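Local atomic coordinates of putative methyl-accepting chemotaxis signal transduction protein (Campylobacter jejuni subsp. jejuni serotype O:2, PDB entry 4XMR), a protein that binds isoleucine in a tandem PAS sensory domain and probably senses amino acids and signals across the membrane in chemotaxis. Residues Leu166-Ala171 against Phe187-Lys192; Leu69-Arg73 against Leu91-Lys95; Gly212-Phe217 against Gly228-Lys232. One frame throughout, in Å; residues are numbered along the deposited sequence.

Interaction 1: residues Leu166-Ala171 against Phe187-Lys192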
loop_
_atom_site.group_PDB
_atom_site.type_symbol
_atom_site.label_atom_id
_atom_site.label_comp_id
_atom_site.label_asym_id
_atom_site.label_seq_id
_atom_site.Cartn_x
_atom_site.Cartn_y
_atom_site.Cartn_z
ATOM N N LEU B 166 0.206 -10.367 1.362
ATOM C CA LEU B 166 1.477 -9.884 1.871
ATOM C C LEU B 166 2.634 -10.579 1.143
ATOM O O LEU B 166 3.645 -9.951 0.826
ATOM C CB LEU B 166 1.545 -10.057 3.387
ATOM C CG LEU B 166 2.883 -9.640 3.988
ATOM C CD1 LEU B 166 3.236 -8.197 3.605
ATOM C CD2 LEU B 166 2.793 -9.801 5.492
ATOM N N GLN B 167 2.502 -11.877 0.864
ATOM C CA GLN B 167 3.537 -12.568 0.086
ATOM C C GLN B 167 3.733 -11.893 -1.254
ATOM O O GLN B 167 4.862 -11.649 -1.682
ATOM C CB GLN B 167 3.206 -14.052 -0.133
ATOM C CG GLN B 167 3.767 -14.666 -1.447
ATOM C CD GLN B 167 5.296 -14.760 -1.508
ATOM O OE1 GLN B 167 5.963 -14.935 -0.501
ATOM N NE2 GLN B 167 5.845 -14.655 -2.706
ATOM N N ASN B 168 2.629 -11.579 -1.920
ATOM C CA ASN B 168 2.735 -10.951 -3.226
ATOM C C ASN B 168 3.436 -9.593 -3.176
ATOM O O ASN B 168 4.234 -9.263 -4.056
ATOM C CB ASN B 168 1.358 -10.835 -3.884
ATOM C CG ASN B 168 0.808 -12.177 -4.323
ATOM O OD1 ASN B 168 1.546 -13.148 -4.449
ATOM N ND2 ASN B 168 -0.493 -12.231 -4.562
ATOM N N LEU B 169 3.160 -8.817 -2.139
ATOM C CA LEU B 169 3.842 -7.543 -1.945
ATOM C C LEU B 169 5.343 -7.737 -1.735
ATOM O O LEU B 169 6.165 -7.036 -2.328
ATOM C CB LEU B 169 3.259 -6.818 -0.744
ATOM C CG LEU B 169 1.891 -6.204 -1.014
ATOM C CD1 LEU B 169 1.206 -5.800 0.284
ATOM C CD2 LEU B 169 2.052 -4.984 -1.910
ATOM N N VAL B 170 5.710 -8.686 -0.883
ATOM C CA VAL B 170 7.121 -8.943 -0.624
ATOM C C VAL B 170 7.837 -9.396 -1.898
ATOM O O VAL B 170 8.956 -8.953 -2.188
ATOM C CB VAL B 170 7.297 -9.983 0.486
ATOM C CG1 VAL B 170 8.773 -10.416 0.603
ATOM C CG2 VAL B 170 6.809 -9.409 1.790
ATOM N N ALA B 171 7.191 -10.264 -2.669
ATOM C CA ALA B 171 7.806 -10.796 -3.881
ATOM C C ALA B 171 8.171 -9.720 -4.906
ATOM O O ALA B 171 9.079 -9.911 -5.721
ATOM C CB ALA B 171 6.908 -11.850 -4.510
ATOM N N PHE B 187 7.759 -17.676 5.382
ATOM C CA PHE B 187 6.414 -17.133 5.219
ATOM C C PHE B 187 6.236 -16.435 3.871
ATOM O O PHE B 187 5.216 -16.610 3.206
ATOM C CB PHE B 187 6.100 -16.183 6.383
ATOM C CG PHE B 187 4.807 -15.428 6.230
ATOM C CD1 PHE B 187 3.617 -15.967 6.683
ATOM C CD2 PHE B 187 4.793 -14.160 5.668
ATOM C CE1 PHE B 187 2.429 -15.266 6.554
ATOM C CE2 PHE B 187 3.617 -13.453 5.531
ATOM C CZ PHE B 187 2.432 -14.009 5.975
ATOM N N ALA B 188 7.224 -15.639 3.475
ATOM C CA ALA B 188 7.179 -14.912 2.206
ATOM C C ALA B 188 8.590 -14.787 1.641
ATOM O O ALA B 188 9.556 -14.789 2.402
ATOM C CB ALA B 188 6.574 -13.522 2.391
ATOM N N ALA B 189 8.724 -14.698 0.318
ATOM C CA ALA B 189 10.047 -14.568 -0.300
ATOM C C ALA B 189 9.983 -13.950 -1.693
ATOM O O ALA B 189 9.040 -14.194 -2.444
ATOM C CB ALA B 189 10.736 -15.933 -0.356
ATOM N N THR B 190 10.991 -13.154 -2.033
ATOM C CA THR B 190 11.139 -12.604 -3.377
ATOM C C THR B 190 11.412 -13.720 -4.375
ATOM O O THR B 190 10.824 -13.775 -5.463
ATOM C CB THR B 190 12.288 -11.612 -3.414
ATOM O OG1 THR B 190 12.005 -10.558 -2.490
ATOM C CG2 THR B 190 12.461 -11.035 -4.809
ATOM N N ASN B 191 12.319 -14.607 -3.998
ATOM C CA ASN B 191 12.568 -15.814 -4.765
ATOM C C ASN B 191 11.624 -16.878 -4.228
ATOM O O ASN B 191 11.857 -17.435 -3.160
ATOM C CB ASN B 191 14.031 -16.231 -4.601
ATOM C CG ASN B 191 14.352 -17.562 -5.261
ATOM O OD1 ASN B 191 13.520 -18.157 -5.949
ATOM N ND2 ASN B 191 15.581 -18.031 -5.060
ATOM N N LYS B 192 10.544 -17.142 -4.961
ATOM C CA LYS B 192 9.499 -18.034 -4.467
ATOM C C LYS B 192 9.976 -19.468 -4.251
ATOM O O LYS B 192 9.284 -20.259 -3.617
ATOM C CB LYS B 192 8.234 -17.962 -5.336
ATOM C CG LYS B 192 7.461 -16.657 -5.130
ATOM C CD LYS B 192 6.155 -16.581 -5.920
ATOM C CE LYS B 192 5.541 -15.184 -5.805
ATOM N NZ LYS B 192 4.244 -15.027 -6.527
HETATM O O HOH W 1 9.416 -12.550 -7.190
#
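The side-chain amide of Q167, on a helix, pairs with the edge of a β-strand much as a further strand would: A189 N donates to Q167 OE1 (2.9 Å) and Q167 NE2 donates to A189 O (3.2 Å), so both backbone polar groups of one residue are satisfied by a single glutamine. The strand, 186-189, is an outermost strand of the five-stranded antiparallel sheet of the second PAS-like module, probably membrane-proximal as in related receptors, and helix 163-171 leads into it. Helix and strand run nearly alongside each other, at 26° with axes 7.0 Å apart. Small residues allow this close approach: A188 CB lies 4.1 Å from V170 CB, and A171 CB meets A189 O at 3.8 Å. F187 and A188 both face L179 in a classic β bulge; L166 CD2 touches the F187 ring edge at CE2 (3.7 Å). L166 also packs on F32 of the long helix 9-48. T190 OG1 is held by T177 O, and the extended K192 side chain passes the glutamine amide, with CE 3.2 Å from Q167 NE2. A water closes the far end, donating to A171 O (3.0 Å) and T190 O (2.5 Å).

Interaction 2: residues Leu69-Arg73 against Leu91-Lys95; sequences LKYYR and LLSQK. With SO4 (sulfate ion), chain F.
A helix packs on one face of an antiparallel sheet in the PAS-like (Cache) sensor module: segment 69-73 is α-helix, 91-94 extended strand, their axes 8.1 Å apart and 32° from parallel, with K70 CA nearest S93 CA (5.7 Å). L69, rotamer mt, points at the strand; its CD1 lies 3.8 Å from L91 CD2 and 3.5 Å from L91 O, and its CB 3.9 Å from S93 CB. K70 offers its backbone, CA to S93 OG 3.4 Å, while its amine leads away. R73 N bonds L69 O (2.9 Å). R73 starts t, t, then bends at chi3 (p), so that NE donates to S93 OG (2.9 Å; S93 chi1 t). A water joins R73 NH2 (3.0 Å) to S93 OG (2.8 Å). R73 NH1 and R73 NH2 donate to sulfate O3 and O1, each at 2.9 Å. H74 NE2 and S96 N also bind this ion, probably from the crystallisation liquor; R73 can thus hold an anion here, without implying a natural ligand.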
loop_
_atom_site.group_PDB
_atom_site.type_symbol
_atom_site.label_atom_id
_atom_site.label_comp_id
_atom_site.label_asym_id
_atom_site.label_seq_id
_atom_site.Cartn_x
_atom_site.Cartn_y
_atom_site.Cartn_z
ATOM N N LEU B 69 -20.719 -4.218 6.396
ATOM C CA LEU B 69 -19.689 -5.236 6.218
ATOM C C LEU B 69 -19.418 -5.466 4.742
ATOM O O LEU B 69 -18.267 -5.583 4.324
ATOM C CB LEU B 69 -20.102 -6.563 6.858
ATOM C CG LEU B 69 -20.449 -6.563 8.344
ATOM C CD1 LEU B 69 -20.861 -7.977 8.779
ATOM C CD2 LEU B 69 -19.288 -6.053 9.186
ATOM N N LYS B 70 -20.486 -5.548 3.951
ATOM C CA LYS B 70 -20.338 -5.803 2.525
ATOM C C LYS B 70 -19.616 -4.668 1.798
ATOM O O LYS B 70 -18.708 -4.909 0.998
ATOM C CB LYS B 70 -21.702 -6.046 1.874
ATOM C CG LYS B 70 -21.613 -6.357 0.378
ATOM C CD LYS B 70 -22.984 -6.573 -0.257
ATOM C CE LYS B 70 -23.687 -5.256 -0.541
ATOM N NZ LYS B 70 -24.800 -5.415 -1.532
ATOM N N TYR B 71 -20.031 -3.431 2.047
ATOM C CA TYR B 71 -19.421 -2.308 1.340
ATOM C C TYR B 71 -17.953 -2.191 1.742
ATOM O O TYR B 71 -17.087 -1.984 0.896
ATOM C CB TYR B 71 -20.178 -0.997 1.593
ATOM C CG TYR B 71 -21.568 -0.979 1.004
ATOM C CD1 TYR B 71 -21.797 -1.418 -0.293
ATOM C CD2 TYR B 71 -22.658 -0.554 1.758
ATOM C CE1 TYR B 71 -23.091 -1.406 -0.843
ATOM C CE2 TYR B 71 -23.938 -0.538 1.222
ATOM C CZ TYR B 71 -24.160 -0.967 -0.069
ATOM O OH TYR B 71 -25.456 -0.939 -0.571
ATOM N N TYR B 72 -17.660 -2.363 3.026
ATOM C CA TYR B 72 -16.264 -2.332 3.443
ATOM C C TYR B 72 -15.458 -3.474 2.813
ATOM O O TYR B 72 -14.341 -3.270 2.328
ATOM C CB TYR B 72 -16.154 -2.369 4.969
ATOM C CG TYR B 72 -16.085 -1.008 5.623
ATOM C CD1 TYR B 72 -17.228 -0.217 5.783
ATOM C CD2 TYR B 72 -14.878 -0.523 6.108
ATOM C CE1 TYR B 72 -17.163 1.029 6.401
ATOM C CE2 TYR B 72 -14.806 0.716 6.729
ATOM C CZ TYR B 72 -15.943 1.481 6.877
ATOM O OH TYR B 72 -15.823 2.701 7.510
ATOM N N ARG B 73 -16.022 -4.674 2.800
ATOM C CA ARG B 73 -15.323 -5.801 2.179
ATOM C C ARG B 73 -14.964 -5.480 0.728
ATOM O O ARG B 73 -13.832 -5.705 0.292
ATOM C CB ARG B 73 -16.155 -7.081 2.210
ATOM C CG ARG B 73 -15.450 -8.237 1.494
ATOM C CD ARG B 73 -16.141 -9.598 1.661
ATOM N NE ARG B 73 -17.543 -9.614 1.219
ATOM C CZ ARG B 73 -17.954 -9.750 -0.045
ATOM N NH1 ARG B 73 -17.083 -9.849 -1.044
ATOM N NH2 ARG B 73 -19.258 -9.768 -0.318
ATOM N N LEU B 91 -22.300 -12.783 11.756
ATOM C CA LEU B 91 -22.801 -12.180 10.544
ATOM C C LEU B 91 -21.618 -12.077 9.586
ATOM O O LEU B 91 -20.682 -11.317 9.832
ATOM C CB LEU B 91 -23.391 -10.811 10.839
ATOM C CG LEU B 91 -24.005 -10.097 9.635
ATOM C CD1 LEU B 91 -25.213 -10.866 9.096
ATOM C CD2 LEU B 91 -24.399 -8.680 10.000
ATOM N N LEU B 92 -21.671 -12.846 8.499
ATOM C CA LEU B 92 -20.518 -13.056 7.623
ATOM C C LEU B 92 -20.725 -12.511 6.217
ATOM O O LEU B 92 -21.657 -12.919 5.523
ATOM C CB LEU B 92 -20.191 -14.552 7.553
ATOM C CG LEU B 92 -19.082 -14.985 6.590
ATOM C CD1 LEU B 92 -17.742 -14.318 6.927
ATOM C CD2 LEU B 92 -18.947 -16.496 6.605
ATOM N N SER B 93 -19.858 -11.579 5.820
ATOM C CA SER B 93 -19.800 -11.089 4.450
ATOM C C SER B 93 -18.595 -11.719 3.739
ATOM O O SER B 93 -17.448 -11.556 4.193
ATOM C CB SER B 93 -19.704 -9.567 4.422
ATOM O OG SER B 93 -19.682 -9.082 3.094
ATOM N N GLN B 94 -18.862 -12.448 2.656
ATOM C CA GLN B 94 -17.815 -13.041 1.824
ATOM C C GLN B 94 -18.314 -13.205 0.378
ATOM O O GLN B 94 -19.520 -13.125 0.134
ATOM C CB GLN B 94 -17.345 -14.377 2.404
ATOM C CG GLN B 94 -18.434 -15.429 2.500
ATOM C CD GLN B 94 -17.933 -16.818 2.909
ATOM O OE1 GLN B 94 -18.614 -17.809 2.676
ATOM N NE2 GLN B 94 -16.761 -16.890 3.520
ATOM N N LYS B 95 -17.393 -13.435 -0.565
ATOM C CA LYS B 95 -17.729 -13.764 -1.963
ATOM C C LYS B 95 -18.745 -14.900 -2.050
ATOM O O LYS B 95 -18.505 -15.988 -1.521
ATOM C CB LYS B 95 -16.465 -14.146 -2.758
ATOM C CG LYS B 95 -16.713 -14.686 -4.189
ATOM C CD LYS B 95 -15.432 -15.257 -4.832
ATOM C CE LYS B 95 -15.657 -15.682 -6.287
ATOM N NZ LYS B 95 -14.438 -16.269 -6.927
HETATM S S SO4 F . -19.486 -10.521 -3.996
HETATM O O1 SO4 F . -20.143 -9.634 -3.046
HETATM O O2 SO4 F . -19.695 -10.013 -5.348
HETATM O O3 SO4 F . -18.056 -10.576 -3.708
HETATM O O4 SO4 F . -20.066 -11.855 -3.879
HETATM O O HOH W 2 -21.680 -10.148 1.464
#

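Interaction 3: residues Gly212-Phe217 against Gly228-Lys232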
loop_
_atom_site.group_PDB
_atom_site.type_symbol
_atom_site.label_atom_id
_atom_site.label_comp_id
_atom_site.label_asym_id
_atom_site.label_seq_id
_atom_site.Cartn_x
_atom_site.Cartn_y
_atom_site.Cartn_z
ATOM N N GLY B 212 21.868 -10.217 15.928
ATOM C CA GLY B 212 20.935 -9.130 16.161
ATOM C C GLY B 212 20.558 -8.310 14.937
ATOM O O GLY B 212 21.099 -8.492 13.839
ATOM N N ASP B 213 19.624 -7.385 15.139
ATOM C CA ASP B 213 18.959 -6.699 14.031
ATOM C C ASP B 213 19.869 -5.822 13.172
ATOM O O ASP B 213 20.618 -4.982 13.686
ATOM C CB ASP B 213 17.765 -5.864 14.525
ATOM C CG ASP B 213 16.620 -6.715 15.061
ATOM O OD1 ASP B 213 16.674 -7.957 14.951
ATOM O OD2 ASP B 213 15.658 -6.125 15.600
ATOM N N ASN B 214 19.783 -6.043 11.862
ATOM C CA ASN B 214 20.499 -5.273 10.841
ATOM C C ASN B 214 22.006 -5.431 10.795
ATOM O O ASN B 214 22.677 -4.761 10.011
ATOM C CB ASN B 214 20.122 -3.793 10.879
ATOM C CG ASN B 214 18.881 -3.512 10.091
ATOM O OD1 ASN B 214 18.892 -3.584 8.862
ATOM N ND2 ASN B 214 17.794 -3.217 10.787
ATOM N N ASN B 215 22.529 -6.335 11.612
ATOM C CA ASN B 215 23.964 -6.588 11.649
ATOM C C ASN B 215 24.309 -7.700 10.669
ATOM O O ASN B 215 23.763 -8.795 10.740
ATOM C CB ASN B 215 24.400 -6.962 13.064
ATOM C CG ASN B 215 24.138 -5.853 14.057
ATOM O OD1 ASN B 215 24.394 -4.680 13.775
ATOM N ND2 ASN B 215 23.623 -6.212 15.224
ATOM N N PHE B 216 25.208 -7.419 9.739
ATOM C CA PHE B 216 25.547 -8.417 8.733
ATOM C C PHE B 216 26.375 -9.561 9.281
ATOM O O PHE B 216 27.272 -9.371 10.121
ATOM C CB PHE B 216 26.254 -7.779 7.546
ATOM C CG PHE B 216 25.338 -6.970 6.704
ATOM C CD1 PHE B 216 24.645 -7.553 5.651
ATOM C CD2 PHE B 216 25.120 -5.634 6.993
ATOM C CE1 PHE B 216 23.772 -6.802 4.882
ATOM C CE2 PHE B 216 24.249 -4.881 6.238
ATOM C CZ PHE B 216 23.572 -5.465 5.185
ATOM N N PHE B 217 26.092 -10.753 8.773
ATOM C CA PHE B 217 26.789 -11.956 9.199
ATOM C C PHE B 217 27.096 -12.872 8.028
ATOM O O PHE B 217 26.396 -12.852 7.010
ATOM C CB PHE B 217 25.954 -12.714 10.230
ATOM C CG PHE B 217 24.533 -12.967 9.803
ATOM C CD1 PHE B 217 24.225 -13.986 8.907
ATOM C CD2 PHE B 217 23.502 -12.190 10.305
ATOM C CE1 PHE B 217 22.904 -14.222 8.520
ATOM C CE2 PHE B 217 22.181 -12.416 9.923
ATOM C CZ PHE B 217 21.886 -13.429 9.035
ATOM N N GLY B 228 24.304 -12.204 5.140
ATOM C CA GLY B 228 22.920 -11.887 5.411
ATOM C C GLY B 228 22.753 -10.864 6.510
ATOM O O GLY B 228 23.683 -10.608 7.282
ATOM N N ALA B 229 21.559 -10.286 6.586
ATOM C CA ALA B 229 21.162 -9.486 7.733
ATOM C C ALA B 229 19.670 -9.688 7.906
ATOM O O ALA B 229 18.929 -9.836 6.917
ATOM C CB ALA B 229 21.471 -8.017 7.515
ATOM N N CYS B 230 19.215 -9.702 9.150
ATOM C CA CYS B 230 17.793 -9.821 9.425
ATOM C C CYS B 230 17.371 -8.804 10.470
ATOM O O CYS B 230 18.206 -8.245 11.197
ATOM C CB CYS B 230 17.433 -11.215 9.947
ATOM S SG CYS B 230 17.910 -12.619 8.934
ATOM N N THR B 231 16.066 -8.579 10.555
ATOM C CA THR B 231 15.530 -7.706 11.582
ATOM C C THR B 231 14.123 -8.143 11.958
ATOM O O THR B 231 13.385 -8.701 11.134
ATOM C CB THR B 231 15.513 -6.233 11.133
ATOM O OG1 THR B 231 15.165 -5.401 12.245
ATOM C CG2 THR B 231 14.520 -6.004 9.981
ATOM N N LYS B 232 13.739 -7.879 13.201
ATOM C CA LYS B 232 12.378 -8.163 13.625
ATOM C C LYS B 232 11.444 -7.094 13.088
ATOM O O LYS B 232 11.750 -5.900 13.122
ATOM C CB LYS B 232 12.293 -8.209 15.147
ATOM C CG LYS B 232 13.054 -9.359 15.777
ATOM C CD LYS B 232 12.647 -10.704 15.191
ATOM C CE LYS B 232 11.188 -11.027 15.478
ATOM N NZ LYS B 232 10.819 -12.382 14.985
HETATM O O HOH W 3 21.200 -9.479 11.289
#
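A type II β turn, G212-N215, carries the chain from helix 202-211 into edge strand 217-221 of the second PAS-like module and lays it along strand 224-233. At G212 the helical conformation ends with positive phi (77°), and at its backbone angles a CB would jam against the preceding carbonyl, which calls for glycine. Regular antiparallel pairing is reached at F217 and G228, a hydrogen-bonded pair: F217 N to G228 O 2.8 Å, G228 N to F217 O 2.9 Å. Before it the chain bows away, and a water fills the gap, 2.7 Å from both G212 O and N215 O and accepting from C230 N (2.9 Å). Direct backbone hydrogen bonding resumes where N214 N donates to C230 O (2.8 Å, nearly linear), which D213 CA also approaches (3.3 Å). A weak bond from K232 N to D213 OD1 (3.4 Å) ends the series, and that carboxylate also takes a bond from Y208.

The two phenylalanines diverge. A229 CB sits over the F216 ring, 3.8 Å from its centroid, a CH-pi contact. The F217 ring folds back over G228, whose CA is 4.2 Å from its centroid; a CB there would lie a tight 3.0 Å from F217 CE1. C230 SG lies at the F217 ring edge, 4.1 Å from CZ, a sulfur-aromatic contact, and is tied by a disulfide to C239 on adjacent strand 236-243. F217 packs on A207 and N211 of helix 202-211, whereas F216 rests on L15, Q18 and T19 of the long helix 9-48.

Along the chain the contacts follow in series: interaction 2, then interaction 1, then interaction 3. Interaction 2 belongs to the first, ligand-binding module with the six-stranded sheet; interactions 1 and 3 both reach the five-stranded sheet of the second module, at outermost strand 186-189 and at the start of outermost strand 217-221 with its neighbour 224-233. Their centres are about 19 Å apart, whereas the centre of interaction 2 lies about 27 Å from that of interaction 1 and about 40 Å from that of interaction 3, on opposite sides of the chain's centre. None touches another. Helix 9-48 meets residues of each, so it links the two modules, consistent with a tandem PAS receptor signalling across the membrane.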